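Glycosyltransferase (Rickettsia africae, PDB 7MI0) probably transfers a sugar from an activated donor to an acceptor, as a GT-B-type glycosyltransferase. Local coordinates at residues Val179-Pro191 and Arg369-Met381. Residues are numbered along the deposited sequence; the frame is centred on the assembly and turned at random.
Sequences VIERGVNCDYFDP and RHTVINNFSLNLM
The guanidinium of R369 meets segment 179-191 with both its edge and a face. At the edge, in plane, lie two backbone carbonyls. NH2 donates to C186 O in a nearly straight bond of 3.1 Å. NH1 donates to F189 O on a lone pair at 2.7 Å. Together with P191 CD, D190 OD1 sits over one face, 3.5 Å from R369 NH2, in a salt bridge of charges alone, with carboxylate and guanidinium planes 17° apart; I373 CG1 lies over the opposite face. The R369 chain runs extended from CG to NE, with CG anti to the backbone N (chi1 179°), which carries the charged end to these carbonyls. NH1 also donates to A311 O, so the guanidinium ties the loop to the end of helix 304-311. The second guanidinium, of R182, has M381 SD over one face, 3.5 Å from NH1, while its NH2 donates to I180 O. N375 CB covers one face of the F376 ring, and E181 CB approaches the ring edge at CD1.

Segment 179-191 leaves strand 177-179, an outermost strand of the N-terminal Rossmann-like sheet, and forms part of the first connection between the two domains of the GT-B fold. It passes the break between helices 359-375 and 378-393, where the chain crosses back between them. Here the backbones form a single bridge: V184 N donates to F376 O (2.9 Å), and L378 N to V184 O. S377 N-caps the following helix, its OG accepting from L380 N. G183 CA lies 3.2 Å from F376 O, a CA-H...O contact. Beside it, M381 CG packs against I180 CG2. Toward R369, C186 SG rests on V372 CG1 at 3.7 Å and on I373 CG1. E181's carboxylate forms a salt bridge with K384.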
ATOM      1  N   VAL A 179       5.053  14.064  -4.722  1.00 43.54           N
ATOM      2  CA  VAL A 179       4.638  12.674  -4.875  1.00 41.89           C
ATOM      3  C   VAL A 179       5.804  11.766  -4.507  1.00 44.84           C
ATOM      4  O   VAL A 179       6.922  11.942  -5.005  1.00 49.47           O
ATOM      5  CB  VAL A 179       4.154  12.391  -6.304  1.00 45.05           C
ATOM      6  CG1 VAL A 179       3.579  10.982  -6.395  1.00 43.59           C
ATOM      7  CG2 VAL A 179       3.129  13.423  -6.727  1.00 51.45           C
ATOM      8  N   ILE A 180       5.543  10.799  -3.629  1.00 41.28           N
ATOM      9  CA  ILE A 180       6.512   9.761  -3.271  1.00 42.09           C
ATOM     10  C   ILE A 180       5.791   8.425  -3.448  1.00 42.76           C
ATOM     11  O   ILE A 180       5.146   7.928  -2.520  1.00 41.88           O
ATOM     12  CB  ILE A 180       7.043   9.913  -1.843  1.00 37.27           C
ATOM     13  CG1 ILE A 180       7.602  11.316  -1.626  1.00 38.01           C
ATOM     14  CG2 ILE A 180       8.098   8.860  -1.545  1.00 34.60           C
ATOM     15  CD1 ILE A 180       8.157  11.530  -0.238  1.00 38.32           C
ATOM     16  N   GLU A 181       5.899   7.838  -4.640  1.00 41.58           N
ATOM     17  CA  GLU A 181       5.195   6.591  -4.920  1.00 42.85           C
ATOM     18  C   GLU A 181       5.599   5.503  -3.931  1.00 39.91           C
ATOM     19  O   GLU A 181       6.671   5.536  -3.324  1.00 42.27           O
ATOM     20  CB  GLU A 181       5.476   6.099  -6.342  1.00 46.38           C
ATOM     21  CG  GLU A 181       4.987   6.997  -7.460  1.00 46.14           C
ATOM     22  CD  GLU A 181       6.006   8.052  -7.845  1.00 54.16           C
ATOM     23  OE1 GLU A 181       6.802   8.468  -6.968  1.00 52.99           O
ATOM     24  OE2 GLU A 181       6.015   8.459  -9.029  1.00 56.86           O
ATOM     25  N   ARG A 182       4.717   4.525  -3.781  1.00 38.31           N
ATOM     26  CA  ARG A 182       4.974   3.422  -2.872  1.00 38.68           C
ATOM     27  C   ARG A 182       5.996   2.466  -3.472  1.00 45.75           C
ATOM     28  O   ARG A 182       6.015   2.226  -4.682  1.00 50.19           O
ATOM     29  CB  ARG A 182       3.672   2.690  -2.564  1.00 45.11           C
ATOM     30  CG  ARG A 182       2.637   3.568  -1.889  1.00 44.56           C
ATOM     31  CD  ARG A 182       3.158   4.083  -0.566  1.00 46.41           C
ATOM     32  NE  ARG A 182       3.770   5.401  -0.678  1.00 43.87           N
ATOM     33  CZ  ARG A 182       4.377   6.029   0.320  1.00 43.85           C
ATOM     34  NH1 ARG A 182       4.510   5.467   1.512  1.00 44.46           N
ATOM     35  NH2 ARG A 182       4.860   7.255   0.119  1.00 38.18           N
ATOM     36  N   GLY A 183       6.849   1.915  -2.616  1.00 42.16           N
ATOM     37  CA  GLY A 183       7.921   1.041  -3.046  1.00 41.60           C
ATOM     38  C   GLY A 183       7.723  -0.384  -2.572  1.00 37.92           C
ATOM     39  O   GLY A 183       7.080  -0.630  -1.552  1.00 39.72           O
ATOM     40  N   VAL A 184       8.287  -1.322  -3.323  1.00 40.34           N
ATOM     41  CA  VAL A 184       8.290  -2.736  -2.973  1.00 41.91           C
ATOM     42  C   VAL A 184       9.725  -3.151  -2.688  1.00 43.46           C
ATOM     43  O   VAL A 184      10.649  -2.771  -3.418  1.00 39.60           O
ATOM     44  CB  VAL A 184       7.668  -3.596  -4.094  1.00 36.75           C
ATOM     45  CG1 VAL A 184       8.080  -5.048  -3.959  1.00 39.52           C
ATOM     46  CG2 VAL A 184       6.173  -3.493  -4.031  1.00 46.85           C
ATOM     47  N   ASN A 185       9.916  -3.908  -1.611  1.00 43.46           N
ATOM     48  CA  ASN A 185      11.237  -4.401  -1.233  1.00 39.70           C
ATOM     49  C   ASN A 185      11.696  -5.408  -2.278  1.00 42.81           C
ATOM     50  O   ASN A 185      11.321  -6.580  -2.233  1.00 44.70           O
ATOM     51  CB  ASN A 185      11.184  -5.030   0.152  1.00 43.05           C
ATOM     52  CG  ASN A 185      12.557  -5.329   0.708  1.00 43.24           C
ATOM     53  OD1 ASN A 185      13.503  -5.576  -0.036  1.00 49.44           O
ATOM     54  ND2 ASN A 185      12.676  -5.300   2.031  1.00 53.39           N
ATOM     55  N   CYS A 186      12.521  -4.956  -3.223  1.00 45.42           N
ATOM     56  CA  CYS A 186      12.983  -5.843  -4.285  1.00 40.84           C
ATOM     57  C   CYS A 186      14.014  -6.848  -3.804  1.00 48.71           C
ATOM     58  O   CYS A 186      14.371  -7.762  -4.561  1.00 47.44           O
ATOM     59  CB  CYS A 186      13.545  -5.021  -5.434  1.00 38.16           C
ATOM     60  SG  CYS A 186      12.241  -4.209  -6.333  1.00 45.05           S
ATOM     61  N   ASP A 187      14.501  -6.700  -2.574  1.00 47.40           N
ATOM     62  CA  ASP A 187      15.363  -7.719  -2.000  1.00 41.05           C
ATOM     63  C   ASP A 187      14.541  -8.865  -1.423  1.00 46.10           C
ATOM     64  O   ASP A 187      14.938 -10.029  -1.536  1.00 51.47           O
ATOM     65  CB  ASP A 187      16.275  -7.090  -0.948  1.00 41.97           C
ATOM     66  CG  ASP A 187      17.462  -6.361  -1.566  1.00 57.94           C
ATOM     67  OD1 ASP A 187      18.124  -6.944  -2.453  1.00 62.90           O
ATOM     68  OD2 ASP A 187      17.735  -5.205  -1.177  1.00 61.81           O
ATOM     69  N   TYR A 188      13.387  -8.564  -0.824  1.00 43.69           N
ATOM     70  CA  TYR A 188      12.509  -9.624  -0.337  1.00 45.71           C
ATOM     71  C   TYR A 188      11.721 -10.250  -1.484  1.00 45.67           C
ATOM     72  O   TYR A 188      11.758 -11.466  -1.686  1.00 51.91           O
ATOM     73  CB  TYR A 188      11.561  -9.085   0.739  1.00 50.60           C
ATOM     74  CG  TYR A 188      10.561 -10.113   1.240  1.00 52.52           C
ATOM     75  CD1 TYR A 188      10.883 -10.969   2.285  1.00 51.98           C
ATOM     76  CD2 TYR A 188       9.300 -10.229   0.662  1.00 53.10           C
ATOM     77  CE1 TYR A 188       9.978 -11.913   2.742  1.00 58.49           C
ATOM     78  CE2 TYR A 188       8.393 -11.172   1.107  1.00 61.59           C
ATOM     79  CZ  TYR A 188       8.738 -12.011   2.149  1.00 68.79           C
ATOM     80  OH  TYR A 188       7.836 -12.950   2.603  1.00 82.94           O
ATOM     81  N   PHE A 189      10.988  -9.431  -2.241  1.00 45.66           N
ATOM     82  CA  PHE A 189      10.288  -9.902  -3.437  1.00 47.57           C
ATOM     83  C   PHE A 189      11.306 -10.020  -4.567  1.00 46.51           C
ATOM     84  O   PHE A 189      11.470  -9.131  -5.405  1.00 44.42           O
ATOM     85  CB  PHE A 189       9.142  -8.967  -3.799  1.00 45.10           C
ATOM     86  CG  PHE A 189       8.024  -8.971  -2.802  1.00 50.64           C
ATOM     87  CD1 PHE A 189       6.988  -9.888  -2.904  1.00 50.95           C
ATOM     88  CD2 PHE A 189       8.009  -8.063  -1.755  1.00 51.32           C
ATOM     89  CE1 PHE A 189       5.959  -9.897  -1.982  1.00 49.76           C
ATOM     90  CE2 PHE A 189       6.980  -8.070  -0.830  1.00 50.78           C
ATOM     91  CZ  PHE A 189       5.956  -8.988  -0.946  1.00 46.94           C
ATOM     92  N   ASP A 190      12.007 -11.148  -4.576  1.00 47.61           N
ATOM     93  CA  ASP A 190      13.078 -11.416  -5.527  1.00 48.40           C
ATOM     94  C   ASP A 190      12.977 -12.867  -5.979  1.00 50.02           C
ATOM     95  O   ASP A 190      13.233 -13.780  -5.185  1.00 51.26           O
ATOM     96  CB  ASP A 190      14.442 -11.130  -4.895  1.00 48.15           C
ATOM     97  CG  ASP A 190      15.608 -11.384  -5.843  1.00 48.16           C
ATOM     98  OD1 ASP A 190      15.390 -11.540  -7.066  1.00 47.88           O
ATOM     99  OD2 ASP A 190      16.758 -11.422  -5.356  1.00 47.54           O
ATOM    100  N   PRO A 191      12.602 -13.117  -7.237  1.00 52.10           N
ATOM    101  CA  PRO A 191      12.442 -14.508  -7.695  1.00 48.03           C
ATOM    102  C   PRO A 191      13.704 -15.340  -7.575  1.00 53.14           C
ATOM    103  O   PRO A 191      13.610 -16.573  -7.550  1.00 58.64           O
ATOM    104  CB  PRO A 191      12.015 -14.347  -9.158  1.00 39.81           C
ATOM    105  CG  PRO A 191      11.417 -12.980  -9.224  1.00 44.13           C
ATOM    106  CD  PRO A 191      12.233 -12.147  -8.281  1.00 44.12           C
ATOM    107  N   ARG A 369       9.501  -6.600 -13.638  1.00 40.32           N
ATOM    108  CA  ARG A 369      10.431  -6.420 -12.533  1.00 37.02           C
ATOM    109  C   ARG A 369      11.412  -5.288 -12.809  1.00 41.46           C
ATOM    110  O   ARG A 369      11.828  -4.590 -11.875  1.00 41.20           O
ATOM    111  CB  ARG A 369      11.186  -7.711 -12.237  1.00 40.24           C
ATOM    112  CG  ARG A 369      12.178  -7.542 -11.095  1.00 39.09           C
ATOM    113  CD  ARG A 369      12.811  -8.835 -10.648  1.00 39.64           C
ATOM    114  NE  ARG A 369      13.861  -8.573  -9.673  1.00 39.78           N
ATOM    115  CZ  ARG A 369      13.658  -8.483  -8.368  1.00 42.38           C
ATOM    116  NH1 ARG A 369      12.458  -8.671  -7.843  1.00 46.99           N
ATOM    117  NH2 ARG A 369      14.684  -8.198  -7.570  1.00 40.22           N
ATOM    118  N   HIS A 370      11.783  -5.083 -14.076  1.00 39.99           N
ATOM    119  CA  HIS A 370      12.670  -3.974 -14.403  1.00 38.92           C
ATOM    120  C   HIS A 370      12.053  -2.641 -14.006  1.00 41.20           C
ATOM    121  O   HIS A 370      12.725  -1.788 -13.412  1.00 39.96           O
ATOM    122  CB  HIS A 370      13.006  -3.986 -15.891  1.00 37.29           C
ATOM    123  CG  HIS A 370      14.096  -4.942 -16.253  1.00 51.41           C
ATOM    124  ND1 HIS A 370      14.017  -5.786 -17.342  1.00 58.77           N
ATOM    125  CD2 HIS A 370      15.295  -5.186 -15.674  1.00 55.82           C
ATOM    126  CE1 HIS A 370      15.119  -6.509 -17.417  1.00 56.55           C
ATOM    127  NE2 HIS A 370      15.911  -6.166 -16.416  1.00 62.74           N
ATOM    128  N   THR A 371      10.770  -2.441 -14.304  1.00 42.32           N
ATOM    129  CA  THR A 371      10.178  -1.146 -14.001  1.00 40.28           C
ATOM    130  C   THR A 371      10.029  -0.937 -12.501  1.00 40.16           C
ATOM    131  O   THR A 371      10.078   0.204 -12.032  1.00 42.01           O
ATOM    132  CB  THR A 371       8.834  -0.984 -14.716  1.00 42.26           C
ATOM    133  OG1 THR A 371       8.452   0.396 -14.685  1.00 46.14           O
ATOM    134  CG2 THR A 371       7.744  -1.821 -14.053  1.00 39.31           C
ATOM    135  N   VAL A 372       9.881  -2.016 -11.729  1.00 39.13           N
ATOM    136  CA  VAL A 372       9.784  -1.867 -10.282  1.00 36.31           C
ATOM    137  C   VAL A 372      11.142  -1.505  -9.695  1.00 38.85           C
ATOM    138  O   VAL A 372      11.236  -0.694  -8.765  1.00 42.22           O
ATOM    139  CB  VAL A 372       9.200  -3.144  -9.653  1.00 37.45           C
ATOM    140  CG1 VAL A 372       9.233  -3.057  -8.137  1.00 40.05           C
ATOM    141  CG2 VAL A 372       7.775  -3.341 -10.118  1.00 38.74           C
ATOM    142  N   ILE A 373      12.215  -2.077 -10.240  1.00 38.67           N
ATOM    143  CA  ILE A 373      13.557  -1.753  -9.764  1.00 36.17           C
ATOM    144  C   ILE A 373      13.934  -0.328 -10.131  1.00 39.02           C
ATOM    145  O   ILE A 373      14.618   0.360  -9.362  1.00 46.66           O
ATOM    146  CB  ILE A 373      14.561  -2.777 -10.325  1.00 41.16           C
ATOM    147  CG1 ILE A 373      14.415  -4.094  -9.579  1.00 36.30           C
ATOM    148  CG2 ILE A 373      15.999  -2.269 -10.237  1.00 43.94           C
ATOM    149  CD1 ILE A 373      15.298  -5.146 -10.117  1.00 42.36           C
ATOM    150  N   ASN A 374      13.470   0.151 -11.287  1.00 38.73           N
ATOM    151  CA  ASN A 374      13.846   1.465 -11.789  1.00 37.26           C
ATOM    152  C   ASN A 374      13.001   2.598 -11.223  1.00 40.63           C
ATOM    153  O   ASN A 374      13.459   3.748 -11.225  1.00 36.40           O
ATOM    154  CB  ASN A 374      13.743   1.486 -13.315  1.00 39.84           C
ATOM    155  CG  ASN A 374      14.923   0.817 -13.993  1.00 44.61           C
ATOM    156  OD1 ASN A 374      15.090  -0.400 -13.918  1.00 45.99           O
ATOM    157  ND2 ASN A 374      15.745   1.612 -14.670  1.00 43.79           N
ATOM    158  N   ASN A 375      11.781   2.312 -10.754  1.00 41.84           N
ATOM    159  CA  ASN A 375      10.822   3.369 -10.430  1.00 36.00           C
ATOM    160  C   ASN A 375      10.002   3.131  -9.175  1.00 42.05           C
ATOM    161  O   ASN A 375       9.476   4.107  -8.628  1.00 43.47           O
ATOM    162  CB  ASN A 375       9.847   3.585 -11.594  1.00 32.96           C
ATOM    163  CG  ASN A 375      10.542   3.648 -12.940  1.00 38.08           C
ATOM    164  OD1 ASN A 375      10.366   2.762 -13.779  1.00 40.10           O
ATOM    165  ND2 ASN A 375      11.339   4.692 -13.154  1.00 37.08           N
ATOM    166  N   PHE A 376       9.847   1.894  -8.695  1.00 43.31           N
ATOM    167  CA  PHE A 376       8.918   1.614  -7.604  1.00 39.52           C
ATOM    168  C   PHE A 376       9.540   0.709  -6.546  1.00 41.96           C
ATOM    169  O   PHE A 376       8.845  -0.101  -5.926  1.00 41.45           O
ATOM    170  CB  PHE A 376       7.628   1.003  -8.147  1.00 34.68           C
ATOM    171  CG  PHE A 376       7.014   1.797  -9.254  1.00 40.58           C
ATOM    172  CD1 PHE A 376       6.489   3.058  -9.007  1.00 42.89           C
ATOM    173  CD2 PHE A 376       6.964   1.294 -10.546  1.00 39.92           C
ATOM    174  CE1 PHE A 376       5.922   3.801 -10.029  1.00 40.95           C
ATOM    175  CE2 PHE A 376       6.398   2.034 -11.577  1.00 36.45           C
ATOM    176  CZ  PHE A 376       5.874   3.287 -11.318  1.00 37.63           C
ATOM    177  N   SER A 377      10.845   0.839  -6.322  1.00 42.11           N
ATOM    178  CA  SER A 377      11.508   0.118  -5.247  1.00 40.52           C
ATOM    179  C   SER A 377      11.280   0.809  -3.908  1.00 41.75           C
ATOM    180  O   SER A 377      11.111   2.031  -3.835  1.00 39.33           O
ATOM    181  CB  SER A 377      13.003   0.035  -5.506  1.00 39.37           C
ATOM    182  OG  SER A 377      13.554   1.337  -5.500  1.00 37.43           O
ATOM    183  N   LEU A 378      11.286   0.009  -2.837  1.00 39.70           N
ATOM    184  CA  LEU A 378      11.313   0.580  -1.494  1.00 40.10           C
ATOM    185  C   LEU A 378      12.529   1.477  -1.315  1.00 43.16           C
ATOM    186  O   LEU A 378      12.450   2.529  -0.667  1.00 44.93           O
ATOM    187  CB  LEU A 378      11.315  -0.532  -0.445  1.00 38.78           C
ATOM    188  CG  LEU A 378      11.580  -0.128   1.006  1.00 35.39           C
ATOM    189  CD1 LEU A 378      10.443   0.701   1.555  1.00 38.45           C
ATOM    190  CD2 LEU A 378      11.795  -1.347   1.866  1.00 38.89           C
ATOM    191  N   ASN A 379      13.658   1.082  -1.902  1.00 46.84           N
ATOM    192  CA  ASN A 379      14.881   1.866  -1.782  1.00 45.58           C
ATOM    193  C   ASN A 379      14.678   3.307  -2.246  1.00 42.24           C
ATOM    194  O   ASN A 379      15.116   4.247  -1.575  1.00 40.53           O
ATOM    195  CB  ASN A 379      15.991   1.191  -2.584  1.00 46.31           C
ATOM    196  CG  ASN A 379      17.340   1.354  -1.943  1.00 65.20           C
ATOM    197  OD1 ASN A 379      17.961   2.415  -2.040  1.00 68.96           O
ATOM    198  ND2 ASN A 379      17.807   0.303  -1.271  1.00 71.18           N
ATOM    199  N   LEU A 380      14.009   3.503  -3.386  1.00 43.42           N
ATOM    200  CA  LEU A 380      13.777   4.853  -3.893  1.00 38.82           C
ATOM    201  C   LEU A 380      12.722   5.588  -3.071  1.00 45.17           C
ATOM    202  O   LEU A 380      12.814   6.809  -2.891  1.00 44.41           O
ATOM    203  CB  LEU A 380      13.372   4.790  -5.365  1.00 38.18           C
ATOM    204  CG  LEU A 380      12.994   6.052  -6.141  1.00 39.62           C
ATOM    205  CD1 LEU A 380      14.161   7.008  -6.289  1.00 37.54           C
ATOM    206  CD2 LEU A 380      12.452   5.671  -7.510  1.00 42.74           C
ATOM    207  N   MET A 381      11.719   4.867  -2.565  1.00 44.37           N
ATOM    208  CA  MET A 381      10.744   5.483  -1.672  1.00 35.79           C
ATOM    209  C   MET A 381      11.431   6.058  -0.443  1.00 37.04           C
ATOM    210  O   MET A 381      11.196   7.211  -0.066  1.00 40.89           O
ATOM    211  CB  MET A 381       9.684   4.455  -1.266  1.00 38.94           C
ATOM    212  CG  MET A 381       8.397   5.057  -0.713  1.00 41.62           C
ATOM    213  SD  MET A 381       7.410   3.881   0.238  1.00 48.58           S
ATOM    214  CE  MET A 381       8.417   3.785   1.723  1.00 39.60           C
TER